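Local atomic coordinates of oligogalacturonate lyase (Yersinia enterocolitica subsp. enterocolitica, PDB entry 3PE7), a protein that probably cleaves short pectin-derived oligogalacturonates by beta-elimination in the cytoplasm, using a metal-dependent active site in a seven-bladed beta-propeller. Residues A[139-144]-A[189-195]. Numbering follows the deposited sequence.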
loop_
_atom_site.group_PDB
_atom_site.type_symbol
_atom_site.label_atom_id
_atom_site.label_comp_id
_atom_site.label_asym_id
_atom_site.label_seq_id
_atom_site.Cartn_x
_atom_site.Cartn_y
_atom_site.Cartn_z
ATOM N N LEU A 139 2.666 2.358 -16.078
ATOM C CA LEU A 139 3.124 2.287 -14.682
ATOM C C LEU A 139 4.059 3.434 -14.381
ATOM O O LEU A 139 4.787 3.893 -15.268
ATOM C CB LEU A 139 3.925 1.007 -14.447
ATOM C CG LEU A 139 3.350 -0.386 -14.601
ATOM C CD1 LEU A 139 4.486 -1.362 -14.313
ATOM C CD2 LEU A 139 2.192 -0.627 -13.647
ATOM N N VAL A 140 4.030 3.913 -13.138
ATOM C CA VAL A 140 5.093 4.787 -12.637
ATOM C C VAL A 140 5.865 4.083 -11.515
ATOM O O VAL A 140 5.299 3.295 -10.754
ATOM C CB VAL A 140 4.613 6.186 -12.177
ATOM C CG1 VAL A 140 4.325 7.072 -13.400
ATOM C CG2 VAL A 140 3.383 6.107 -11.258
ATOM N N GLY A 141 7.164 4.376 -11.443
ATOM C CA GLY A 141 8.029 3.810 -10.402
ATOM C C GLY A 141 9.334 4.570 -10.322
ATOM O O GLY A 141 9.621 5.408 -11.175
ATOM N N ILE A 142 10.139 4.264 -9.307
ATOM C CA ILE A 142 11.428 4.924 -9.112
ATOM C C ILE A 142 12.566 3.962 -9.422
ATOM O O ILE A 142 12.513 2.807 -9.048
ATOM C CB ILE A 142 11.597 5.434 -7.655
ATOM C CG1 ILE A 142 10.478 6.415 -7.271
ATOM C CG2 ILE A 142 12.971 6.096 -7.438
ATOM C CD1 ILE A 142 10.389 7.661 -8.137
ATOM N N GLU A 143 13.579 4.455 -10.126
ATOM C CA GLU A 143 14.845 3.733 -10.273
ATOM C C GLU A 143 15.971 4.586 -9.718
ATOM O O GLU A 143 15.994 5.809 -9.903
ATOM C CB GLU A 143 15.109 3.396 -11.744
ATOM C CG GLU A 143 14.104 2.389 -12.319
ATOM C CD GLU A 143 14.267 2.163 -13.803
ATOM O OE1 GLU A 143 15.184 2.768 -14.419
ATOM O OE2 GLU A 143 13.480 1.355 -14.339
ATOM N N ILE A 144 16.898 3.945 -9.013
ATOM C CA ILE A 144 18.013 4.653 -8.378
ATOM C C ILE A 144 19.303 4.155 -9.019
ATOM O O ILE A 144 19.434 2.963 -9.292
ATOM C CB ILE A 144 18.042 4.401 -6.846
ATOM C CG1 ILE A 144 16.701 4.844 -6.223
ATOM C CG2 ILE A 144 19.270 5.089 -6.196
ATOM C CD1 ILE A 144 16.628 4.832 -4.671
ATOM N N TRP A 189 16.390 11.950 -2.931
ATOM C CA TRP A 189 15.627 10.711 -2.785
ATOM C C TRP A 189 14.155 10.928 -3.152
ATOM O O TRP A 189 13.426 11.625 -2.438
ATOM C CB TRP A 189 15.720 10.242 -1.342
ATOM C CG TRP A 189 15.321 8.821 -1.111
ATOM C CD1 TRP A 189 14.840 7.924 -2.025
ATOM C CD2 TRP A 189 15.364 8.137 0.140
ATOM N NE1 TRP A 189 14.585 6.710 -1.410
ATOM C CE2 TRP A 189 14.897 6.823 -0.083
ATOM C CE3 TRP A 189 15.753 8.514 1.439
ATOM C CZ2 TRP A 189 14.808 5.876 0.944
ATOM C CZ3 TRP A 189 15.677 7.573 2.457
ATOM C CH2 TRP A 189 15.202 6.263 2.198
ATOM N N LEU A 190 13.747 10.338 -4.270
ATOM C CA LEU A 190 12.350 10.371 -4.712
ATOM C C LEU A 190 11.659 9.057 -4.384
ATOM O O LEU A 190 12.268 7.981 -4.438
ATOM C CB LEU A 190 12.280 10.630 -6.214
ATOM C CG LEU A 190 12.961 11.926 -6.663
ATOM C CD1 LEU A 190 12.789 12.076 -8.156
ATOM C CD2 LEU A 190 12.424 13.153 -5.931
ATOM N N GLY A 191 10.378 9.145 -4.040
ATOM C CA GLY A 191 9.639 7.961 -3.631
ATOM C C GLY A 191 8.158 8.012 -3.969
ATOM O O GLY A 191 7.632 9.045 -4.408
ATOM N N HIS A 192 7.511 6.868 -3.767
ATOM C CA HIS A 192 6.040 6.715 -3.807
ATOM C C HIS A 192 5.351 7.440 -4.983
ATOM O O HIS A 192 4.440 8.259 -4.756
ATOM C CB HIS A 192 5.427 7.137 -2.451
ATOM C CG HIS A 192 4.006 6.678 -2.243
ATOM N ND1 HIS A 192 3.077 7.434 -1.553
ATOM C CD2 HIS A 192 3.355 5.560 -2.646
ATOM C CE1 HIS A 192 1.915 6.803 -1.547
ATOM N NE2 HIS A 192 2.059 5.657 -2.189
ATOM N N PRO A 193 5.777 7.171 -6.230
ATOM C CA PRO A 193 5.021 7.809 -7.318
ATOM C C PRO A 193 3.680 7.107 -7.518
ATOM O O PRO A 193 3.619 5.882 -7.511
ATOM C CB PRO A 193 5.929 7.623 -8.539
ATOM C CG PRO A 193 6.702 6.358 -8.226
ATOM C CD PRO A 193 6.958 6.447 -6.745
ATOM N N ILE A 194 2.614 7.886 -7.685
ATOM C CA ILE A 194 1.275 7.324 -7.799
ATOM C C ILE A 194 0.495 8.143 -8.837
ATOM O O ILE A 194 0.309 9.353 -8.659
ATOM C CB ILE A 194 0.541 7.302 -6.418
ATOM C CG1 ILE A 194 0.829 8.579 -5.618
ATOM C CG2 ILE A 194 0.932 6.015 -5.596
ATOM C CD1 ILE A 194 0.066 8.759 -4.284
ATOM N N TYR A 195 0.080 7.488 -9.919
ATOM C CA TYR A 195 -0.846 8.106 -10.897
ATOM C C TYR A 195 -2.120 8.559 -10.169
ATOM O O TYR A 195 -2.652 7.817 -9.347
ATOM C CB TYR A 195 -1.251 7.099 -11.981
ATOM C CG TYR A 195 -0.442 7.161 -13.259
ATOM C CD1 TYR A 195 0.337 6.071 -13.671
ATOM C CD2 TYR A 195 -0.490 8.293 -14.081
ATOM C CE1 TYR A 195 1.077 6.127 -14.865
ATOM C CE2 TYR A 195 0.229 8.359 -15.247
ATOM C CZ TYR A 195 1.008 7.275 -15.642
ATOM O OH TYR A 195 1.703 7.352 -16.815
#
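Leu190 O is a buried carbonyl oxygen with no hydrogen-bond partner in the model, closed over by both branches of Ile142: CG2 lies 3.6 Å and CG1 3.7 Å from it. With chi1 of Ile142 at -58°, CG1 is placed beside the backbone N and CG2 anti to it, and the two branches straddle this oxygen; CD1 then reaches the CB of Leu190 and the Pro193 ring. Pro193 is the central wedge. Its CD meets Ile142 CG1 at 3.6 Å, its CG presses on the backbone of Gly141, 3.6 Å from CA, and its CB abuts Val140 CG2. The proline ring thus packs directly on the main chain at Gly141. Val140 divides its work between two neighbours. While CG2 lies 3.8 Å from Pro193 O and equally near the likewise buried, partnerless Tyr195 N, CG1 leans on the Tyr195 ring off its centre, a CH-pi contact 4.2 Å from the centroid and 30° from the ring normal. The phenol hydroxyl beyond is held by Glu223. At the far end Ile144 CD1 meets the Trp189 indole loosely and obliquely. The side chain of Ile194 is about 14 Å from the bound manganese ion. The contact illustrates how propeller blades join: two almost antiparallel strands, at 167°, belong to separate sheets and pack through apolar side chains. Strand 138-145 is the second strand of its blade, hydrogen-bonded between 124-132 and 168-174, whereas 190-196 is the edge strand of the next, paired with 202-207.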